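Local coordinates for protein AlyGC (Glaciecola chathamensis, PDB 5GKD) that degrades alginate as a lyase of polysaccharide lyase family 6, with a calcium ion bound in its parallel beta-helix fold, at residues Asn228-Ser233 with Asn250-Asn255; Thr450-Ile455 with Lys475-Asp480; Leu502-Asn507 with Leu531-Arg536. One frame throughout, in Å; residues are numbered along the deposited sequence.

Overall arrangement
The three contacts lie in two stacks of parallel strands. Interaction 1 is buried and sits in the chondroitinase B-like part of the chain, with the F230 side chain about 14 Å from the bound calcium ion. Interactions 2 and 3 lie on the opposite side of the chain's centre, with their centres 11 Å apart. They share a sheet, because strands 477-479 and 503-505 are neighbours in it. Interaction 3 is also buried strand pairing, but carries a salt bridge on its E504 face; interaction 1 has rings stacked inside the coil and paired asparagines. Interaction 2 is only partly buried. It sets a helix against an outermost strand, without hydrogen bonds between its two segments.

Interaction 1: Asn228-Ser233 with Asn250-Asn255; sequences NVFFES and NVFFGN
N228 and N250 lie side by side, their amide planes only 9° apart. OD1 of N250 takes two bonds: one from the backbone N of N228 at 3.0 Å, and one from ND2 of N228, also at 3.0 Å. The ND2 bond lies in the carbonyl plane of N250, while the backbone donor is tilted from it. The other polar bonds of the pair go outside: N228 OD1 accepts from ND2 of N204, N228 ND2 also donates to the V201 carbonyl, and N250 ND2 donates to the I225 carbonyl. Asparagines stacked in this way from coil to coil are a known feature of parallel beta-helices. An alanine in place of N250 would probably leave the backbone N of N228 without its acceptor and the I225 carbonyl without its side-chain donor.

The backbones are in register and parallel. V251 N bonds N228 O, F230 N bonds V251 O at 2.8 Å, F253 N bonds F230 O, and E232 N bonds F253 O. Beyond the strands, N255 ND2 reaches the anti lone pair of E232 OE2 at 2.7 Å, in a nearly straight bond of 178°.

On one face of the sheet the F230 and F252 rings form an offset stack, with centroids 4.4 Å apart. CD1 of F230 sits 3.5 Å from CE2 of F252. V229, V251, F231 and F253 take the other face.

F206 extends the ring stack beyond F230. Strand 200-207 borders the pair beside 224-231, strand 271-278 borders it beside 246-253, and I215 and I216 of strand 214-219 meet F230.

Interaction 2: Thr450-Ile455 with Lys475-Asp480; sequences TLFDAI and KILSLD
The F452 ring has the K475 side chain over one face. CE lies above the ring centre, 3.8 Å from the centroid and 5° off the normal, as a CH-pi contact. NZ is 4.0 Å from the same centroid and forms a cation-pi interaction. The bend at chi3 of K475 (-69°) swings CE over the ring. At the ring edge, in its plane, lie D453 OD1 and I476 O, the latter 3.7 Å from F452 CD2. CD1 of L477 also comes near the ring plane.

Deeper in, L477 is the meeting point. Its CG touches CD1 of I455 at 3.6 Å, and its CD2 touches CD2 of L451 at 3.9 Å. L477 crosses both side chains at about a right angle. Farther along, CG2 of I455 approaches CD1 of L479.

Helix 450-457 runs roughly along strand 477-479, an outermost strand of its sheet. It covers one end of the second beta-helix, consistent with the end caps common in this fold. L464 and L466 of strand 462-466 continue the apolar floor under L451 and I455.

No hydrogen bond joins the two segments. Apolar side chains hold the buried part, and the charge sits at the partly exposed rim. K475 NZ also bonds N449 OD1 weakly, and lies 5.3 Å from D453 OD1, too far for a salt bridge. The ring face probably adds some stabilisation to the ammonium.

Interaction 3: Leu502-Asn507 with Leu531-Arg536; sequences LIEINN and LIRTTR
I503 pairs with I532 and I505 with T534 on one face of the sheet, while E504 and R533 stand on the other. The close fit is in the backbone. L531 O accepts two bonds, from L502 N at 2.9 Å and from I503 N at 3.1 Å, where the chain turns a corner. R533 N bonds I503 O, I505 N bonds R533 O, and T535 N bonds I505 O at 2.7 Å. In the last the donor stands above the carbonyl plane of I505. The side chains under this backbone touch more lightly: I503 CB is 4.4 Å from I532 CG1. Y543 of strand 543-548 closes over I505 and T534.

This in-register stacking of parallel strands from successive coils is the build of a parallel beta-helix. Strand 477-479 continues it beyond 503-505.

The E504 side is more polar and reaches solvent, though R533 is firmly held. R533 CG sits between the backbone N and the carbonyl carbon (chi1 65°), and from there the chain runs extended to NE, which bonds T501 OG1. NH1 forms a salt bridge with the anti lone pair of E504 OE1 at 2.9 Å, the two flat groups turned 72° apart. NH1 also donates to T534 O. OE1 takes a further bond from a water, which in turn accepts from the backbone N of R536. R536 NH1 lies 3.3 Å above the plane of the R533 guanidinium, over its centre. E504 and, through long weak ion pairs, E121 of the second subunit probably ease the repulsion between these like charges.

Interaction 1: Asn228-Ser233 with Asn250-Asn255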
ATOM      1  N   ASN A 228     -23.026 -18.966  28.518  1.00 20.14           N
ATOM      2  CA  ASN A 228     -22.019 -19.089  27.482  1.00 19.07           C
ATOM      3  C   ASN A 228     -20.675 -19.472  28.087  1.00 18.88           C
ATOM      4  O   ASN A 228     -20.403 -19.194  29.253  1.00 19.95           O
ATOM      5  CB  ASN A 228     -21.885 -17.778  26.708  1.00 16.19           C
ATOM      6  CG  ASN A 228     -23.201 -17.308  26.157  1.00 19.18           C
ATOM      7  OD1 ASN A 228     -23.667 -17.800  25.119  1.00 19.07           O
ATOM      8  ND2 ASN A 228     -23.832 -16.371  26.857  1.00 16.74           N
ATOM      9  N   VAL A 229     -19.827 -20.089  27.275  1.00 15.79           N
ATOM     10  CA  VAL A 229     -18.492 -20.494  27.689  1.00 17.12           C
ATOM     11  C   VAL A 229     -17.470 -19.732  26.858  1.00 19.84           C
ATOM     12  O   VAL A 229     -17.594 -19.651  25.632  1.00 18.23           O
ATOM     13  CB  VAL A 229     -18.291 -22.014  27.565  1.00 18.05           C
ATOM     14  CG1 VAL A 229     -16.838 -22.371  27.823  1.00 17.98           C
ATOM     15  CG2 VAL A 229     -19.191 -22.728  28.547  1.00 18.15           C
ATOM     16  N   PHE A 230     -16.480 -19.154  27.532  1.00 17.22           N
ATOM     17  CA  PHE A 230     -15.405 -18.413  26.892  1.00 17.13           C
ATOM     18  C   PHE A 230     -14.087 -19.125  27.182  1.00 17.87           C
ATOM     19  O   PHE A 230     -13.570 -19.049  28.297  1.00 19.73           O
ATOM     20  CB  PHE A 230     -15.376 -16.979  27.404  1.00 17.53           C
ATOM     21  CG  PHE A 230     -16.661 -16.242  27.199  1.00 15.75           C
ATOM     22  CD1 PHE A 230     -17.697 -16.364  28.105  1.00 16.57           C
ATOM     23  CD2 PHE A 230     -16.823 -15.402  26.102  1.00 14.51           C
ATOM     24  CE1 PHE A 230     -18.883 -15.665  27.921  1.00 14.56           C
ATOM     25  CE2 PHE A 230     -17.990 -14.726  25.909  1.00 17.13           C
ATOM     26  CZ  PHE A 230     -19.025 -14.853  26.823  1.00 16.15           C
ATOM     27  N   PHE A 231     -13.519 -19.779  26.181  1.00 19.88           N
ATOM     28  CA  PHE A 231     -12.342 -20.618  26.373  1.00 20.25           C
ATOM     29  C   PHE A 231     -11.134 -19.913  25.786  1.00 19.83           C
ATOM     30  O   PHE A 231     -11.051 -19.732  24.569  1.00 18.16           O
ATOM     31  CB  PHE A 231     -12.529 -21.985  25.727  1.00 21.68           C
ATOM     32  CG  PHE A 231     -11.336 -22.906  25.890  1.00 22.18           C
ATOM     33  CD1 PHE A 231     -10.313 -22.917  24.960  1.00 20.61           C
ATOM     34  CD2 PHE A 231     -11.254 -23.764  26.978  1.00 22.80           C
ATOM     35  CE1 PHE A 231      -9.237 -23.764  25.108  1.00 21.74           C
ATOM     36  CE2 PHE A 231     -10.196 -24.624  27.123  1.00 22.01           C
ATOM     37  CZ  PHE A 231      -9.181 -24.621  26.193  1.00 24.52           C
ATOM     38  N   GLU A 232     -10.213 -19.520  26.660  1.00 19.78           N
ATOM     39  CA  GLU A 232      -8.928 -18.945  26.277  1.00 21.37           C
ATOM     40  C   GLU A 232      -9.096 -17.770  25.322  1.00 20.34           C
ATOM     41  O   GLU A 232      -8.306 -17.575  24.405  1.00 20.47           O
ATOM     42  CB  GLU A 232      -8.008 -20.013  25.680  1.00 19.66           C
ATOM     43  CG  GLU A 232      -7.583 -21.062  26.693  1.00 22.56           C
ATOM     44  CD  GLU A 232      -6.586 -22.096  26.142  1.00 26.95           C
ATOM     45  OE1 GLU A 232      -6.171 -22.004  24.962  1.00 26.58           O
ATOM     46  OE2 GLU A 232      -6.225 -23.009  26.906  1.00 27.98           O
ATOM     47  N   SER A 233     -10.121 -16.964  25.553  1.00 19.33           N
ATOM     48  CA  SER A 233     -10.426 -15.859  24.664  1.00 20.79           C
ATOM     49  C   SER A 233      -9.789 -14.589  25.201  1.00 22.56           C
ATOM     50  O   SER A 233     -10.006 -14.205  26.360  1.00 16.06           O
ATOM     51  CB  SER A 233     -11.934 -15.673  24.483  1.00 20.47           C
ATOM     52  OG  SER A 233     -12.489 -16.721  23.708  1.00 17.78           O
ATOM     53  N   ASN A 250     -22.485 -17.491  32.981  1.00 20.85           N
ATOM     54  CA  ASN A 250     -21.404 -17.661  32.032  1.00 17.82           C
ATOM     55  C   ASN A 250     -20.167 -18.241  32.703  1.00 19.00           C
ATOM     56  O   ASN A 250     -19.961 -18.107  33.911  1.00 24.21           O
ATOM     57  CB  ASN A 250     -21.064 -16.321  31.383  1.00 21.86           C
ATOM     58  CG  ASN A 250     -22.248 -15.737  30.644  1.00 19.97           C
ATOM     59  OD1 ASN A 250     -22.612 -16.220  29.573  1.00 17.86           O
ATOM     60  ND2 ASN A 250     -22.878 -14.728  31.230  1.00 20.55           N
ATOM     61  N   VAL A 251     -19.326 -18.867  31.893  1.00 17.34           N
ATOM     62  CA  VAL A 251     -18.126 -19.553  32.347  1.00 18.25           C
ATOM     63  C   VAL A 251     -16.937 -19.114  31.492  1.00 18.13           C
ATOM     64  O   VAL A 251     -16.978 -19.223  30.264  1.00 20.51           O
ATOM     65  CB  VAL A 251     -18.303 -21.084  32.280  1.00 20.19           C
ATOM     66  CG1 VAL A 251     -16.987 -21.786  32.580  1.00 19.50           C
ATOM     67  CG2 VAL A 251     -19.388 -21.547  33.237  1.00 18.26           C
ATOM     68  N   PHE A 252     -15.865 -18.667  32.147  1.00 20.38           N
ATOM     69  CA  PHE A 252     -14.656 -18.173  31.496  1.00 17.42           C
ATOM     70  C   PHE A 252     -13.476 -19.042  31.919  1.00 20.84           C
ATOM     71  O   PHE A 252     -13.048 -18.992  33.083  1.00 20.00           O
ATOM     72  CB  PHE A 252     -14.371 -16.722  31.878  1.00 18.98           C
ATOM     73  CG  PHE A 252     -15.420 -15.740  31.458  1.00 16.46           C
ATOM     74  CD1 PHE A 252     -16.626 -15.656  32.125  1.00 19.01           C
ATOM     75  CD2 PHE A 252     -15.161 -14.846  30.439  1.00 18.81           C
ATOM     76  CE1 PHE A 252     -17.571 -14.719  31.745  1.00 19.98           C
ATOM     77  CE2 PHE A 252     -16.092 -13.915  30.047  1.00 14.58           C
ATOM     78  CZ  PHE A 252     -17.301 -13.850  30.692  1.00 18.69           C
ATOM     79  N   PHE A 253     -12.942 -19.825  30.994  1.00 16.90           N
ATOM     80  CA  PHE A 253     -11.751 -20.644  31.255  1.00 19.79           C
ATOM     81  C   PHE A 253     -10.569 -19.956  30.597  1.00 20.51           C
ATOM     82  O   PHE A 253     -10.294 -20.165  29.417  1.00 19.77           O
ATOM     83  CB  PHE A 253     -11.904 -22.063  30.720  1.00 20.18           C
ATOM     84  CG  PHE A 253     -12.904 -22.892  31.467  1.00 21.35           C
ATOM     85  CD1 PHE A 253     -12.800 -23.054  32.834  1.00 20.21           C
ATOM     86  CD2 PHE A 253     -13.925 -23.520  30.802  1.00 20.46           C
ATOM     87  CE1 PHE A 253     -13.723 -23.814  33.516  1.00 22.94           C
ATOM     88  CE2 PHE A 253     -14.837 -24.295  31.480  1.00 22.27           C
ATOM     89  CZ  PHE A 253     -14.736 -24.442  32.834  1.00 20.32           C
ATOM     90  N   GLY A 254      -9.867 -19.127  31.370  1.00 20.75           N
ATOM     91  CA  GLY A 254      -8.699 -18.441  30.836  1.00 21.05           C
ATOM     92  C   GLY A 254      -7.484 -19.333  30.684  1.00 21.42           C
ATOM     93  O   GLY A 254      -6.665 -19.116  29.790  1.00 24.20           O
ATOM     94  N   ASN A 255      -7.336 -20.330  31.554  1.00 24.99           N
ATOM     95  CA  ASN A 255      -6.177 -21.235  31.545  1.00 25.54           C
ATOM     96  C   ASN A 255      -4.848 -20.499  31.666  1.00 24.12           C
ATOM     97  O   ASN A 255      -3.823 -21.004  31.229  1.00 24.98           O
ATOM     98  CB  ASN A 255      -6.144 -22.111  30.286  1.00 26.34           C
ATOM     99  CG  ASN A 255      -7.153 -23.220  30.327  1.00 29.00           C
ATOM    100  OD1 ASN A 255      -7.692 -23.539  31.379  1.00 29.74           O
ATOM    101  ND2 ASN A 255      -7.411 -23.830  29.177  1.00 29.69           N
TER

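Interaction 2: Thr450-Ile455 with Lys475-Asp480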
ATOM      1  N   THR A 450      18.995 -22.993  -5.338  1.00 42.97           N
ATOM      2  CA  THR A 450      18.682 -24.198  -4.585  1.00 41.37           C
ATOM      3  C   THR A 450      17.746 -23.911  -3.417  1.00 42.82           C
ATOM      4  O   THR A 450      16.980 -24.787  -3.001  1.00 38.75           O
ATOM      5  CB  THR A 450      19.978 -24.825  -4.091  1.00 42.42           C
ATOM      6  OG1 THR A 450      19.679 -25.868  -3.165  1.00 53.15           O
ATOM      7  CG2 THR A 450      20.831 -23.774  -3.407  1.00 42.36           C
ATOM      8  N   LEU A 451      17.801 -22.698  -2.878  1.00 38.24           N
ATOM      9  CA  LEU A 451      16.906 -22.297  -1.802  1.00 40.25           C
ATOM     10  C   LEU A 451      15.526 -21.945  -2.347  1.00 36.87           C
ATOM     11  O   LEU A 451      14.506 -22.318  -1.761  1.00 37.17           O
ATOM     12  CB  LEU A 451      17.528 -21.112  -1.063  1.00 39.05           C
ATOM     13  CG  LEU A 451      17.051 -20.710   0.321  1.00 39.30           C
ATOM     14  CD1 LEU A 451      17.083 -21.908   1.225  1.00 40.46           C
ATOM     15  CD2 LEU A 451      17.960 -19.623   0.852  1.00 31.35           C
ATOM     16  N   PHE A 452      15.490 -21.240  -3.479  1.00 36.81           N
ATOM     17  CA  PHE A 452      14.243 -20.972  -4.179  1.00 36.27           C
ATOM     18  C   PHE A 452      13.473 -22.253  -4.454  1.00 36.74           C
ATOM     19  O   PHE A 452      12.252 -22.303  -4.291  1.00 36.90           O
ATOM     20  CB  PHE A 452      14.552 -20.233  -5.483  1.00 37.41           C
ATOM     21  CG  PHE A 452      13.337 -19.865  -6.290  1.00 41.03           C
ATOM     22  CD1 PHE A 452      12.800 -20.755  -7.214  1.00 39.80           C
ATOM     23  CD2 PHE A 452      12.753 -18.612  -6.151  1.00 37.56           C
ATOM     24  CE1 PHE A 452      11.683 -20.416  -7.962  1.00 41.61           C
ATOM     25  CE2 PHE A 452      11.640 -18.261  -6.900  1.00 40.63           C
ATOM     26  CZ  PHE A 452      11.105 -19.164  -7.811  1.00 40.28           C
ATOM     27  N   ASP A 453      14.172 -23.303  -4.884  1.00 41.43           N
ATOM     28  CA  ASP A 453      13.487 -24.539  -5.222  1.00 36.86           C
ATOM     29  C   ASP A 453      13.090 -25.315  -3.977  1.00 33.74           C
ATOM     30  O   ASP A 453      12.017 -25.915  -3.941  1.00 38.65           O
ATOM     31  CB  ASP A 453      14.363 -25.397  -6.138  1.00 40.62           C
ATOM     32  CG  ASP A 453      14.577 -24.760  -7.498  1.00 40.78           C
ATOM     33  OD1 ASP A 453      13.661 -24.070  -7.987  1.00 39.99           O
ATOM     34  OD2 ASP A 453      15.666 -24.944  -8.080  1.00 48.00           O
ATOM     35  N   ALA A 454      13.928 -25.311  -2.942  1.00 39.96           N
ATOM     36  CA  ALA A 454      13.567 -26.039  -1.727  1.00 39.88           C
ATOM     37  C   ALA A 454      12.362 -25.405  -1.041  1.00 38.57           C
ATOM     38  O   ALA A 454      11.466 -26.113  -0.564  1.00 37.00           O
ATOM     39  CB  ALA A 454      14.755 -26.097  -0.772  1.00 33.45           C
ATOM     40  N   ILE A 455      12.329 -24.075  -0.972  1.00 37.00           N
ATOM     41  CA  ILE A 455      11.172 -23.383  -0.409  1.00 37.89           C
ATOM     42  C   ILE A 455       9.908 -23.729  -1.198  1.00 35.04           C
ATOM     43  O   ILE A 455       8.862 -24.052  -0.627  1.00 36.53           O
ATOM     44  CB  ILE A 455      11.433 -21.864  -0.381  1.00 34.07           C
ATOM     45  CG1 ILE A 455      12.411 -21.505   0.735  1.00 34.33           C
ATOM     46  CG2 ILE A 455      10.142 -21.089  -0.234  1.00 32.77           C
ATOM     47  CD1 ILE A 455      12.987 -20.126   0.615  1.00 32.32           C
ATOM     48  N   LYS A 475      16.600 -14.833  -7.140  1.00 31.30           N
ATOM     49  CA  LYS A 475      15.160 -14.664  -7.242  1.00 35.15           C
ATOM     50  C   LYS A 475      14.581 -14.522  -5.846  1.00 35.62           C
ATOM     51  O   LYS A 475      14.987 -15.238  -4.926  1.00 33.00           O
ATOM     52  CB  LYS A 475      14.515 -15.845  -7.968  1.00 36.15           C
ATOM     53  CG  LYS A 475      14.900 -15.902  -9.434  1.00 41.91           C
ATOM     54  CD  LYS A 475      14.206 -17.030 -10.189  1.00 53.07           C
ATOM     55  CE  LYS A 475      14.721 -18.403  -9.755  1.00 53.81           C
ATOM     56  NZ  LYS A 475      14.168 -19.520 -10.596  1.00 53.21           N
ATOM     57  N   ILE A 476      13.638 -13.589  -5.695  1.00 33.11           N
ATOM     58  CA  ILE A 476      13.024 -13.347  -4.397  1.00 35.74           C
ATOM     59  C   ILE A 476      12.453 -14.644  -3.839  1.00 34.06           C
ATOM     60  O   ILE A 476      11.823 -15.430  -4.559  1.00 38.13           O
ATOM     61  CB  ILE A 476      11.956 -12.254  -4.519  1.00 36.49           C
ATOM     62  CG1 ILE A 476      12.623 -10.902  -4.772  1.00 35.68           C
ATOM     63  CG2 ILE A 476      11.117 -12.178  -3.267  1.00 32.21           C
ATOM     64  CD1 ILE A 476      11.628  -9.781  -4.955  1.00 38.63           C
ATOM     65  N   LEU A 477      12.709 -14.892  -2.559  1.00 30.34           N
ATOM     66  CA  LEU A 477      12.176 -16.055  -1.858  1.00 29.33           C
ATOM     67  C   LEU A 477      10.842 -15.648  -1.249  1.00 32.94           C
ATOM     68  O   LEU A 477      10.805 -15.037  -0.180  1.00 33.49           O
ATOM     69  CB  LEU A 477      13.146 -16.518  -0.780  1.00 27.20           C
ATOM     70  CG  LEU A 477      14.416 -17.306  -1.101  1.00 33.08           C
ATOM     71  CD1 LEU A 477      14.700 -17.388  -2.571  1.00 29.32           C
ATOM     72  CD2 LEU A 477      15.593 -16.721  -0.347  1.00 28.36           C
ATOM     73  N   SER A 478       9.739 -15.954  -1.923  1.00 32.94           N
ATOM     74  CA  SER A 478       8.426 -15.561  -1.427  1.00 30.78           C
ATOM     75  C   SER A 478       7.822 -16.732  -0.667  1.00 31.62           C
ATOM     76  O   SER A 478       7.700 -17.840  -1.201  1.00 33.46           O
ATOM     77  CB  SER A 478       7.511 -15.078  -2.556  1.00 33.10           C
ATOM     78  OG  SER A 478       7.537 -15.957  -3.651  1.00 42.41           O
ATOM     79  N   LEU A 479       7.479 -16.482   0.586  1.00 27.68           N
ATOM     80  CA  LEU A 479       7.012 -17.496   1.518  1.00 28.94           C
ATOM     81  C   LEU A 479       5.501 -17.375   1.674  1.00 29.98           C
ATOM     82  O   LEU A 479       4.998 -16.321   2.080  1.00 28.66           O
ATOM     83  CB  LEU A 479       7.709 -17.317   2.863  1.00 26.46           C
ATOM     84  CG  LEU A 479       7.639 -18.427   3.893  1.00 30.59           C
ATOM     85  CD1 LEU A 479       8.048 -19.748   3.274  1.00 30.55           C
ATOM     86  CD2 LEU A 479       8.574 -18.072   5.012  1.00 31.56           C
ATOM     87  N   ASP A 480       4.781 -18.445   1.342  1.00 27.64           N
ATOM     88  CA  ASP A 480       3.335 -18.488   1.498  1.00 26.67           C
ATOM     89  C   ASP A 480       2.934 -19.704   2.317  1.00 25.99           C
ATOM     90  O   ASP A 480       1.814 -20.189   2.209  1.00 26.34           O
ATOM     91  CB  ASP A 480       2.609 -18.458   0.144  1.00 28.53           C
ATOM     92  CG  ASP A 480       2.925 -19.665  -0.741  1.00 32.57           C
ATOM     93  OD1 ASP A 480       3.649 -20.578  -0.308  1.00 36.38           O
ATOM     94  OD2 ASP A 480       2.433 -19.711  -1.884  1.00 37.48           O
TER

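Interaction 3: Leu502-Asn507 with Leu531-Arg536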
ATOM      1  N   LEU A 502      15.575 -10.248  -0.188  1.00 25.60           N
ATOM      2  CA  LEU A 502      15.909 -11.651  -0.013  1.00 27.95           C
ATOM      3  C   LEU A 502      14.659 -12.493   0.213  1.00 26.03           C
ATOM      4  O   LEU A 502      14.418 -13.465  -0.504  1.00 28.55           O
ATOM      5  CB  LEU A 502      16.870 -11.810   1.164  1.00 25.36           C
ATOM      6  CG  LEU A 502      17.265 -13.253   1.430  1.00 26.73           C
ATOM      7  CD1 LEU A 502      17.958 -13.813   0.205  1.00 24.64           C
ATOM      8  CD2 LEU A 502      18.137 -13.348   2.663  1.00 22.08           C
ATOM      9  N   ILE A 503      13.852 -12.131   1.209  1.00 28.76           N
ATOM     10  CA  ILE A 503      12.683 -12.910   1.607  1.00 26.46           C
ATOM     11  C   ILE A 503      11.464 -12.001   1.698  1.00 24.64           C
ATOM     12  O   ILE A 503      11.500 -10.964   2.374  1.00 24.64           O
ATOM     13  CB  ILE A 503      12.896 -13.631   2.950  1.00 24.19           C
ATOM     14  CG1 ILE A 503      14.031 -14.638   2.836  1.00 25.68           C
ATOM     15  CG2 ILE A 503      11.615 -14.332   3.377  1.00 27.03           C
ATOM     16  CD1 ILE A 503      14.393 -15.276   4.149  1.00 27.45           C
ATOM     17  N   GLU A 504      10.381 -12.421   1.052  1.00 25.49           N
ATOM     18  CA  GLU A 504       9.085 -11.763   1.073  1.00 24.42           C
ATOM     19  C   GLU A 504       8.082 -12.677   1.764  1.00 24.13           C
ATOM     20  O   GLU A 504       7.991 -13.861   1.439  1.00 24.68           O
ATOM     21  CB  GLU A 504       8.618 -11.451  -0.350  1.00 25.15           C
ATOM     22  CG  GLU A 504       7.209 -10.937  -0.447  1.00 25.51           C
ATOM     23  CD  GLU A 504       6.736 -10.822  -1.885  1.00 30.88           C
ATOM     24  OE1 GLU A 504       6.717  -9.699  -2.424  1.00 31.54           O
ATOM     25  OE2 GLU A 504       6.388 -11.864  -2.479  1.00 40.06           O
ATOM     26  N   ILE A 505       7.344 -12.135   2.718  1.00 24.41           N
ATOM     27  CA  ILE A 505       6.363 -12.903   3.472  1.00 22.78           C
ATOM     28  C   ILE A 505       4.979 -12.569   2.918  1.00 20.64           C
ATOM     29  O   ILE A 505       4.505 -11.435   3.037  1.00 21.81           O
ATOM     30  CB  ILE A 505       6.460 -12.632   4.980  1.00 22.40           C
ATOM     31  CG1 ILE A 505       7.883 -12.897   5.471  1.00 22.88           C
ATOM     32  CG2 ILE A 505       5.455 -13.499   5.745  1.00 20.33           C
ATOM     33  CD1 ILE A 505       8.116 -12.550   6.950  1.00 21.96           C
ATOM     34  N   ASN A 506       4.344 -13.562   2.309  1.00 21.86           N
ATOM     35  CA  ASN A 506       3.005 -13.479   1.751  1.00 20.83           C
ATOM     36  C   ASN A 506       1.987 -14.056   2.722  1.00 22.92           C
ATOM     37  O   ASN A 506       2.335 -14.633   3.750  1.00 22.98           O
ATOM     38  CB  ASN A 506       2.926 -14.241   0.426  1.00 23.14           C
ATOM     39  CG  ASN A 506       3.705 -13.567  -0.691  1.00 35.44           C
ATOM     40  OD1 ASN A 506       4.557 -14.180  -1.344  1.00 40.21           O
ATOM     41  ND2 ASN A 506       3.412 -12.305  -0.924  1.00 32.16           N
ATOM     42  N   ASN A 507       0.708 -13.918   2.358  1.00 24.62           N
ATOM     43  CA  ASN A 507      -0.365 -14.569   3.093  1.00 22.44           C
ATOM     44  C   ASN A 507      -0.024 -16.024   3.349  1.00 25.39           C
ATOM     45  O   ASN A 507       0.425 -16.732   2.447  1.00 24.55           O
ATOM     46  CB  ASN A 507      -1.676 -14.469   2.314  1.00 20.66           C
ATOM     47  CG  ASN A 507      -2.244 -13.073   2.327  1.00 22.98           C
ATOM     48  OD1 ASN A 507      -2.104 -12.345   3.308  1.00 21.93           O
ATOM     49  ND2 ASN A 507      -2.887 -12.688   1.242  1.00 21.03           N
ATOM     50  N   LEU A 531      16.024  -6.352   3.081  1.00 21.37           N
ATOM     51  CA  LEU A 531      16.437  -7.752   3.107  1.00 25.17           C
ATOM     52  C   LEU A 531      15.250  -8.671   3.359  1.00 24.42           C
ATOM     53  O   LEU A 531      15.055  -9.662   2.649  1.00 29.81           O
ATOM     54  CB  LEU A 531      17.527  -7.977   4.156  1.00 20.93           C
ATOM     55  CG  LEU A 531      18.224  -9.333   4.023  1.00 25.25           C
ATOM     56  CD1 LEU A 531      19.291  -9.312   2.945  1.00 20.18           C
ATOM     57  CD2 LEU A 531      18.800  -9.788   5.369  1.00 22.40           C
ATOM     58  N   ILE A 532      14.440  -8.360   4.362  1.00 23.15           N
ATOM     59  CA  ILE A 532      13.246  -9.138   4.666  1.00 23.61           C
ATOM     60  C   ILE A 532      12.058  -8.189   4.769  1.00 21.26           C
ATOM     61  O   ILE A 532      12.185  -7.069   5.275  1.00 23.49           O
ATOM     62  CB  ILE A 532      13.408  -9.958   5.962  1.00 24.67           C
ATOM     63  CG1 ILE A 532      14.643 -10.856   5.876  1.00 22.13           C
ATOM     64  CG2 ILE A 532      12.147 -10.782   6.245  1.00 24.31           C
ATOM     65  CD1 ILE A 532      14.925 -11.620   7.148  1.00 27.32           C
ATOM     66  N   ARG A 533      10.906  -8.628   4.273  1.00 21.61           N
ATOM     67  CA  ARG A 533       9.721  -7.782   4.283  1.00 18.68           C
ATOM     68  C   ARG A 533       8.501  -8.655   4.069  1.00 20.48           C
ATOM     69  O   ARG A 533       8.610  -9.803   3.635  1.00 23.20           O
ATOM     70  CB  ARG A 533       9.790  -6.683   3.203  1.00 21.31           C
ATOM     71  CG  ARG A 533       9.793  -7.182   1.748  1.00 21.75           C
ATOM     72  CD  ARG A 533       9.670  -6.035   0.722  1.00 20.14           C
ATOM     73  NE  ARG A 533       9.951  -6.502  -0.632  1.00 22.58           N
ATOM     74  CZ  ARG A 533       9.086  -7.172  -1.395  1.00 25.22           C
ATOM     75  NH1 ARG A 533       7.860  -7.434  -0.947  1.00 25.02           N
ATOM     76  NH2 ARG A 533       9.430  -7.571  -2.610  1.00 25.05           N
ATOM     77  N   THR A 534       7.336  -8.100   4.397  1.00 23.12           N
ATOM     78  CA  THR A 534       6.098  -8.683   3.925  1.00 18.75           C
ATOM     79  C   THR A 534       5.913  -8.349   2.453  1.00 19.39           C
ATOM     80  O   THR A 534       6.572  -7.467   1.905  1.00 21.03           O
ATOM     81  CB  THR A 534       4.886  -8.169   4.718  1.00 18.39           C
ATOM     82  OG1 THR A 534       4.671  -6.782   4.439  1.00 20.81           O
ATOM     83  CG2 THR A 534       5.084  -8.363   6.208  1.00 18.76           C
ATOM     84  N   THR A 535       4.975  -9.045   1.815  1.00 21.27           N
ATOM     85  CA  THR A 535       4.445  -8.556   0.549  1.00 21.60           C
ATOM     86  C   THR A 535       3.983  -7.111   0.697  1.00 21.72           C
ATOM     87  O   THR A 535       3.617  -6.659   1.785  1.00 22.50           O
ATOM     88  CB  THR A 535       3.277  -9.422   0.066  1.00 21.05           C
ATOM     89  OG1 THR A 535       2.744  -8.892  -1.152  1.00 22.89           O
ATOM     90  CG2 THR A 535       2.173  -9.472   1.100  1.00 20.18           C
ATOM     91  N   ARG A 536       4.007  -6.379  -0.409  1.00 21.03           N
ATOM     92  CA  ARG A 536       3.473  -5.032  -0.422  1.00 20.95           C
ATOM     93  C   ARG A 536       2.010  -4.994  -0.843  1.00 22.04           C
ATOM     94  O   ARG A 536       1.382  -3.929  -0.794  1.00 20.21           O
ATOM     95  CB  ARG A 536       4.331  -4.146  -1.319  1.00 23.74           C
ATOM     96  CG  ARG A 536       5.798  -4.097  -0.868  1.00 23.70           C
ATOM     97  CD  ARG A 536       6.565  -3.096  -1.677  1.00 26.52           C
ATOM     98  NE  ARG A 536       7.960  -2.961  -1.283  1.00 22.95           N
ATOM     99  CZ  ARG A 536       8.974  -3.484  -1.963  1.00 25.14           C
ATOM    100  NH1 ARG A 536       8.743  -4.202  -3.046  1.00 23.07           N
ATOM    101  NH2 ARG A 536      10.218  -3.295  -1.555  1.00 23.41           N
TER
HETATM  102  O   HOH W   1       5.026  -7.293  -3.013  1.00 29.66           O